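Local coordinates for ribosome maturation protein SDO1 homolog (Methanothermobacter thermautotrophicus, PDB 2WBM) that probably binds ribosomes and RNA and acts in ribosome maturation, as an archaeal member of the SDO1/SBDS family, at residues V28-E33 and P98-R103; F39-D44 and D62-Q67; I189-E194 and G218-V223. All blocks are in the same frame, centred on the assembly; numbering follows the deposited sequence.

Contacts 1 and 2 belong to the N-terminal SBDS region and share one antiparallel sheet, in which strands 28-34 and 37-43 are neighbours; the 28-33 and 39-44 segments even join directly through the Arg31-Glu40 salt bridge. Contact 2 is buried, whereas contacts 1 and 3 are partly buried, and along the chain contact 2 nests inside the loop closed by contact 1. Contact 3 lies in the C-terminal region on the other side of the molecule's centre, about 39 Å from contact 1 between nearest atoms. Chemistry follows place: contact 1 packs strand on helix with no hydrogen bond across it, contact 2 adds two backbone hydrogen bonds, and contact 3 is a backbone-bonded strand pair with an added lysine-serine bond.

Contact 1 of 3, residues V28-E33 and P98-R103; sequences VIARLE and PVILRR
Ile100 lays its CG2 methyl on the peptide between Ala30 and Arg31, 3.4 Å from Ala30 O. CG2 is anti to the N of Ile100, because chi1 of -64° places CG1 anti to the carbonyl carbon, and from there it covers the strand backbone and meets Ala30 CB at 3.8 Å. Ile100 CG1 lies 4.0 Å from Leu32 CB. Leu32 extends with CG anti to its N (chi1 180°) and divides its two methyls along the helix: CD2 approaches Val99 CG1 at 4.1 Å, while CD1 rests 3.9 Å from Arg103 O in the last turn. Ala30 is small enough for Leu101 CD2 to come in beside Ile100, 3.8 Å from Ala30 CB. No hydrogen bond links the two segments; strand and helix cross almost at a right angle (89°), their axes 7.1 Å apart. The side chain of Arg31 starts away from the helix, and its NE forms a salt bridge with Glu40 OE2. Further out, Leu101 packs on Ala48 and Phe51 of helix 45-52, and its carbonyl accepts a hydrogen bond from Arg52. Helix 93-103 lies across one face of the three-stranded sheet whose middle strand, 28-34, is flanked by 37-43 and 105-107.

Contact 2 of 3, residues F39-D44 and D62-Q67; sequences FEVLVD and DVLAVQ
Val43 packs against Val63 from its first side-chain atom onward: CB stands 3.6 Å from Val63 O and 3.7 Å from Val63 CG1, and CG1 meets Val63 CG1 at 3.7 Å, the two valines lying side by side and pointing the same way. CG1 is anti to the carbonyl carbon (chi1 -62°), and from there it also comes within 4.2 Å of Leu64 CD2. That leucine methyl continues to Val41, touching its CB at 3.7 Å, while Leu42 and Ala65 meet CB to CB. The backbones form a single bridge at Val43 and Leu64. Asp44 N donates to Val63 O at 2.9 Å and Ala65 N to Leu42 O at 2.8 Å, both bonds nearly straight (168° at the hydrogen). A water extends the join, accepting from Leu42 N and donating to Val66 O. Asp44 turns its carboxylate to other partners: as the N-cap of helix 45-52, its OD1 accepts from Leu47 N, while OD2 is hydrogen-bonded to His20 NE2. In this buried setting the carbonyls of Val63 and Leu42 are satisfied by Asp44 N and Ala65 N, apolar side chains fill in around them, and no side-chain charge bridges the segments.

Contact 3 of 3, residues I189-E194 and G218-V223; sequences IKIPGE and GSWIAV
Residues 189-191 and 220-222 pair as antiparallel strands, with Ile189-Ala222 and Ile191-Trp220 as hydrogen-bonded pairs around the non-hydrogen-bonded Lys190-Ile221. Of the four backbone bonds, Ile189 N to Ala222 O is the shortest at 2.8 Å and nearly straight (172°). On the face with Ile189 and Trp220, Ile191 lies beside the indole, its CG1 in the ring plane at the edge and its CD1 3.8 Å from Trp220 CE3; within the indole's own strand, Ala222 CB lies over one ring face, offset toward the rim. Helix 196-206 packs on this side, and Glu212 takes the Trp220 NE1 hydrogen bond. The order of elements in the C-terminal region, strand-helix-strand-strand-helix-strand, with 181-191 and 220-227 as the central pair, is that of a ferredoxin-like fold. On the other face Lys190 crosses Ile221 and bends at its end; NZ donates to Ser219 OG (3.0 Å) in the conformer described, one of two deposited, so this bond may not be permanent. Ser219 OG also hydrogen-bonds Asp217 OD1. An alanine at Ser219 removes the hydroxyl, which would probably set the Lys190 amino group free to turn and leave Asp217 without this mate. Beyond the strands, a CB on Gly193 would point into Gly218 O, about 2.2 Å from it.

Contact 1 of 3, residues V28-E33 and P98-R103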
# COMPACT_ATOMS: atom_id res chain seq x y z
N VAL A 28 -10.45 -14.30 4.31
CA VAL A 28 -9.45 -15.28 4.72
C VAL A 28 -9.78 -15.67 6.15
O VAL A 28 -10.68 -15.09 6.78
CB VAL A 28 -7.98 -14.72 4.56
CG1 VAL A 28 -7.74 -14.28 3.11
CG2 VAL A 28 -7.74 -13.53 5.52
N ILE A 29 -9.09 -16.68 6.66
CA ILE A 29 -9.34 -17.15 8.00
C ILE A 29 -8.23 -16.69 8.93
O ILE A 29 -7.05 -16.81 8.59
CB ILE A 29 -9.43 -18.69 7.97
CG1 ILE A 29 -10.74 -19.10 7.28
CG2 ILE A 29 -9.33 -19.27 9.40
CD1 ILE A 29 -10.78 -20.57 6.89
N ALA A 30 -8.61 -16.13 10.08
CA ALA A 30 -7.65 -15.93 11.17
C ALA A 30 -7.92 -17.03 12.18
O ALA A 30 -9.08 -17.25 12.58
CB ALA A 30 -7.81 -14.53 11.80
N ARG A 31 -6.87 -17.73 12.58
CA ARG A 31 -6.98 -18.94 13.39
C ARG A 31 -6.13 -18.79 14.65
O ARG A 31 -5.00 -18.32 14.59
CB ARG A 31 -6.44 -20.13 12.58
CG ARG A 31 -6.34 -21.42 13.36
CD ARG A 31 -5.71 -22.49 12.52
NE ARG A 31 -6.61 -22.94 11.45
CZ ARG A 31 -6.22 -23.68 10.41
NH1 ARG A 31 -4.96 -24.09 10.27
NH2 ARG A 31 -7.13 -24.05 9.51
N LEU A 32 -6.67 -19.22 15.79
CA LEU A 32 -5.90 -19.33 17.00
C LEU A 32 -6.15 -20.70 17.61
O LEU A 32 -7.31 -21.10 17.75
CB LEU A 32 -6.31 -18.23 17.97
CG LEU A 32 -5.56 -18.23 19.32
CD1 LEU A 32 -4.07 -18.05 19.13
CD2 LEU A 32 -6.11 -17.10 20.20
N GLU A 33 -5.08 -21.41 17.96
CA GLU A 33 -5.18 -22.73 18.62
C GLU A 33 -4.84 -22.64 20.09
O GLU A 33 -3.81 -22.06 20.46
CB GLU A 33 -4.24 -23.75 17.98
CG GLU A 33 -4.55 -24.04 16.54
CD GLU A 33 -3.85 -25.28 16.02
OE1 GLU A 33 -3.17 -25.98 16.80
OE2 GLU A 33 -3.99 -25.55 14.81
N PRO A 98 -10.33 -9.81 18.35
CA PRO A 98 -9.04 -9.09 18.44
C PRO A 98 -7.92 -9.98 18.95
O PRO A 98 -6.77 -9.81 18.52
CB PRO A 98 -9.32 -7.98 19.45
CG PRO A 98 -10.79 -7.74 19.36
CD PRO A 98 -11.40 -9.09 19.08
N VAL A 99 -8.23 -10.92 19.84
CA VAL A 99 -7.22 -11.87 20.34
C VAL A 99 -6.78 -12.83 19.22
O VAL A 99 -5.58 -13.07 19.02
CB VAL A 99 -7.71 -12.66 21.58
CG1 VAL A 99 -6.58 -13.55 22.13
CG2 VAL A 99 -8.18 -11.68 22.67
N ILE A 100 -7.75 -13.34 18.47
CA ILE A 100 -7.42 -14.23 17.35
C ILE A 100 -6.56 -13.47 16.33
O ILE A 100 -5.53 -13.98 15.86
CB ILE A 100 -8.66 -14.84 16.69
CG1 ILE A 100 -9.40 -15.74 17.68
CG2 ILE A 100 -8.24 -15.65 15.45
CD1 ILE A 100 -10.69 -16.35 17.12
N LEU A 101 -6.96 -12.24 16.00
CA LEU A 101 -6.18 -11.44 15.04
C LEU A 101 -4.76 -11.11 15.50
O LEU A 101 -3.79 -11.15 14.71
CB LEU A 101 -6.94 -10.14 14.70
CG LEU A 101 -8.18 -10.32 13.82
CD1 LEU A 101 -8.98 -9.04 13.79
CD2 LEU A 101 -7.79 -10.75 12.39
N ARG A 102 -4.62 -10.79 16.78
CA ARG A 102 -3.34 -10.34 17.27
C ARG A 102 -2.39 -11.48 17.65
O ARG A 102 -1.19 -11.31 17.55
CB ARG A 102 -3.52 -9.37 18.43
CG ARG A 102 -4.05 -8.02 17.97
CD ARG A 102 -4.60 -7.22 19.13
NE ARG A 102 -5.00 -5.88 18.73
CZ ARG A 102 -5.96 -5.17 19.32
NH1 ARG A 102 -6.62 -5.69 20.34
NH2 ARG A 102 -6.25 -3.95 18.90
N ARG A 103 -2.94 -12.62 18.05
CA ARG A 103 -2.12 -13.73 18.55
C ARG A 103 -2.07 -14.93 17.61
O ARG A 103 -1.23 -15.82 17.78
CB ARG A 103 -2.64 -14.22 19.91
CG ARG A 103 -2.56 -13.20 21.06
CD ARG A 103 -1.14 -12.92 21.47
NE ARG A 103 -1.07 -12.17 22.71
CZ ARG A 103 -0.53 -12.62 23.84
NH1 ARG A 103 0.00 -13.83 23.90
NH2 ARG A 103 -0.51 -11.84 24.92

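Contact 2 of 3, residues F39-D44 and D62-Q67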
# COMPACT_ATOMS: atom_id res chain seq x y z
N PHE A 39 -9.95 -21.99 16.95
CA PHE A 39 -10.96 -20.95 16.92
C PHE A 39 -10.61 -20.09 15.72
O PHE A 39 -9.44 -19.67 15.55
CB PHE A 39 -10.91 -20.11 18.20
CG PHE A 39 -11.26 -20.87 19.45
CD1 PHE A 39 -12.56 -20.87 19.96
CD2 PHE A 39 -10.27 -21.58 20.15
CE1 PHE A 39 -12.88 -21.55 21.13
CE2 PHE A 39 -10.56 -22.28 21.31
CZ PHE A 39 -11.88 -22.27 21.82
N GLU A 40 -11.60 -19.85 14.86
CA GLU A 40 -11.36 -19.22 13.57
C GLU A 40 -12.42 -18.17 13.31
O GLU A 40 -13.59 -18.34 13.69
CB GLU A 40 -11.41 -20.23 12.44
CG GLU A 40 -10.27 -21.28 12.55
CD GLU A 40 -10.26 -22.32 11.47
OE1 GLU A 40 -11.15 -22.33 10.58
OE2 GLU A 40 -9.33 -23.16 11.51
N VAL A 41 -12.01 -17.10 12.63
CA VAL A 41 -12.94 -16.08 12.16
C VAL A 41 -12.69 -15.78 10.69
O VAL A 41 -11.58 -15.98 10.20
CB VAL A 41 -12.86 -14.77 13.01
CG1 VAL A 41 -13.49 -15.00 14.39
CG2 VAL A 41 -11.39 -14.25 13.13
N LEU A 42 -13.73 -15.32 9.99
CA LEU A 42 -13.64 -14.98 8.58
C LEU A 42 -13.47 -13.48 8.50
O LEU A 42 -14.30 -12.73 9.04
CB LEU A 42 -14.91 -15.40 7.84
CG LEU A 42 -15.02 -16.92 7.65
CD1 LEU A 42 -16.43 -17.32 7.21
CD2 LEU A 42 -13.98 -17.33 6.61
N VAL A 43 -12.39 -13.04 7.85
CA VAL A 43 -11.99 -11.63 7.89
C VAL A 43 -11.56 -11.07 6.54
O VAL A 43 -11.08 -11.79 5.65
CB VAL A 43 -10.84 -11.37 8.94
CG1 VAL A 43 -11.29 -11.69 10.37
CG2 VAL A 43 -9.55 -12.14 8.58
N ASP A 44 -11.74 -9.76 6.38
CA ASP A 44 -11.20 -9.02 5.26
C ASP A 44 -9.67 -9.03 5.40
O ASP A 44 -9.16 -8.61 6.44
CB ASP A 44 -11.72 -7.57 5.32
CG ASP A 44 -11.27 -6.73 4.15
OD1 ASP A 44 -10.04 -6.57 3.96
OD2 ASP A 44 -12.14 -6.18 3.45
N ASP A 62 -15.39 -3.84 11.36
CA ASP A 62 -15.13 -3.72 9.92
C ASP A 62 -14.25 -4.87 9.38
O ASP A 62 -14.27 -5.16 8.19
CB ASP A 62 -14.56 -2.35 9.59
CG ASP A 62 -15.58 -1.23 9.84
OD1 ASP A 62 -16.80 -1.46 9.68
OD2 ASP A 62 -15.16 -0.13 10.22
N VAL A 63 -13.49 -5.50 10.26
CA VAL A 63 -12.61 -6.62 9.87
C VAL A 63 -13.43 -7.90 9.59
O VAL A 63 -13.15 -8.62 8.63
CB VAL A 63 -11.53 -6.88 10.94
CG1 VAL A 63 -10.68 -8.09 10.56
CG2 VAL A 63 -10.64 -5.67 11.13
N LEU A 64 -14.43 -8.16 10.43
CA LEU A 64 -15.19 -9.43 10.37
C LEU A 64 -16.16 -9.51 9.21
O LEU A 64 -16.95 -8.62 9.01
CB LEU A 64 -15.96 -9.65 11.68
CG LEU A 64 -15.08 -10.07 12.85
CD1 LEU A 64 -15.79 -9.78 14.16
CD2 LEU A 64 -14.69 -11.57 12.76
N ALA A 65 -16.11 -10.62 8.47
CA ALA A 65 -17.11 -10.90 7.43
C ALA A 65 -18.50 -11.22 8.04
O ALA A 65 -19.54 -10.83 7.50
CB ALA A 65 -16.64 -12.06 6.57
N VAL A 66 -18.46 -11.96 9.15
CA VAL A 66 -19.64 -12.26 9.98
C VAL A 66 -19.16 -12.26 11.43
O VAL A 66 -18.01 -12.61 11.70
CB VAL A 66 -20.30 -13.65 9.65
CG1 VAL A 66 -20.98 -13.63 8.29
CG2 VAL A 66 -19.26 -14.79 9.73
N GLN A 67 -20.03 -11.87 12.35
CA GLN A 67 -19.62 -11.82 13.76
C GLN A 67 -19.86 -13.18 14.43
O GLN A 67 -20.73 -13.31 15.28
CB GLN A 67 -20.37 -10.71 14.51
CG GLN A 67 -20.12 -9.33 13.93
CD GLN A 67 -20.79 -8.22 14.73
OE1 GLN A 67 -21.47 -8.48 15.72
NE2 GLN A 67 -20.63 -6.98 14.29
O HOH W 1 -16.13 -14.90 11.41

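Contact 3 of 3, residues I189-E194 and G218-V223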
# COMPACT_ATOMS: atom_id res chain seq x y z
N ILE A 189 8.04 24.55 -12.34
CA ILE A 189 7.38 24.51 -13.64
C ILE A 189 6.92 25.91 -14.02
O ILE A 189 6.68 26.75 -13.15
CB ILE A 189 6.18 23.51 -13.65
CG1 ILE A 189 4.98 24.07 -12.87
CG2 ILE A 189 6.60 22.15 -13.07
CD1 ILE A 189 3.71 23.23 -12.98
N LYS A 190 6.84 26.15 -15.32
CA LYS A 190 6.36 27.41 -15.86
C LYS A 190 5.32 27.06 -16.92
O LYS A 190 5.65 26.35 -17.89
CB LYS A 190 7.52 28.18 -16.48
CG LYS A 190 7.17 29.55 -17.03
CD LYS A 190 8.41 30.20 -17.65
CE LYS A 190 8.20 31.67 -17.92
NZ LYS A 190 7.09 31.91 -18.87
N ILE A 191 4.11 27.55 -16.76
CA ILE A 191 3.08 27.26 -17.75
C ILE A 191 2.28 28.52 -18.08
O ILE A 191 2.23 29.47 -17.30
CB ILE A 191 2.13 26.14 -17.27
CG1 ILE A 191 1.44 26.55 -15.97
CG2 ILE A 191 2.87 24.80 -17.10
CD1 ILE A 191 0.10 25.92 -15.83
N PRO A 192 1.63 28.53 -19.25
CA PRO A 192 0.86 29.71 -19.60
C PRO A 192 -0.25 29.93 -18.58
O PRO A 192 -0.76 28.96 -18.00
CB PRO A 192 0.25 29.35 -20.95
CG PRO A 192 1.01 28.15 -21.43
CD PRO A 192 1.44 27.43 -20.21
N GLY A 193 -0.60 31.19 -18.34
CA GLY A 193 -1.60 31.56 -17.33
C GLY A 193 -2.96 30.90 -17.51
O GLY A 193 -3.63 30.58 -16.52
N GLU A 194 -3.35 30.69 -18.76
CA GLU A 194 -4.62 30.05 -19.13
C GLU A 194 -4.75 28.63 -18.57
O GLU A 194 -5.86 28.13 -18.38
CB GLU A 194 -4.75 29.96 -20.65
CG GLU A 194 -4.85 31.31 -21.38
CD GLU A 194 -3.50 31.92 -21.74
OE1 GLU A 194 -2.46 31.53 -21.15
OE2 GLU A 194 -3.48 32.81 -22.61
N GLY A 218 2.29 37.13 -17.43
CA GLY A 218 1.02 36.41 -17.45
C GLY A 218 1.13 34.91 -17.27
O GLY A 218 0.11 34.23 -17.12
N SER A 219 2.35 34.38 -17.28
CA SER A 219 2.54 32.95 -17.02
C SER A 219 2.49 32.66 -15.52
O SER A 219 2.45 33.58 -14.70
CB SER A 219 3.83 32.41 -17.64
OG SER A 219 4.97 33.04 -17.09
N TRP A 220 2.51 31.38 -15.17
CA TRP A 220 2.42 30.98 -13.78
C TRP A 220 3.51 29.98 -13.49
O TRP A 220 3.69 29.02 -14.23
CB TRP A 220 1.05 30.36 -13.50
CG TRP A 220 0.80 29.91 -12.08
CD1 TRP A 220 0.68 30.71 -10.96
CD2 TRP A 220 0.56 28.57 -11.64
NE1 TRP A 220 0.39 29.94 -9.86
CE2 TRP A 220 0.33 28.62 -10.25
CE3 TRP A 220 0.54 27.32 -12.29
CZ2 TRP A 220 0.05 27.47 -9.49
CZ3 TRP A 220 0.27 26.17 -11.53
CH2 TRP A 220 0.03 26.26 -10.14
N ILE A 221 4.25 30.24 -12.42
CA ILE A 221 5.31 29.34 -11.99
C ILE A 221 4.86 28.64 -10.72
O ILE A 221 4.29 29.27 -9.84
CB ILE A 221 6.63 30.09 -11.73
CG1 ILE A 221 7.26 30.50 -13.07
CG2 ILE A 221 7.60 29.21 -10.89
CD1 ILE A 221 8.53 31.34 -12.93
N ALA A 222 5.10 27.33 -10.64
CA ALA A 222 4.85 26.60 -9.39
C ALA A 222 6.07 25.73 -9.09
O ALA A 222 6.70 25.20 -10.01
CB ALA A 222 3.62 25.74 -9.49
N VAL A 223 6.41 25.65 -7.82
CA VAL A 223 7.40 24.70 -7.34
C VAL A 223 6.61 23.56 -6.71
O VAL A 223 5.75 23.78 -5.86
CB VAL A 223 8.35 25.36 -6.36
CG1 VAL A 223 9.37 24.34 -5.82
CG2 VAL A 223 9.05 26.54 -7.07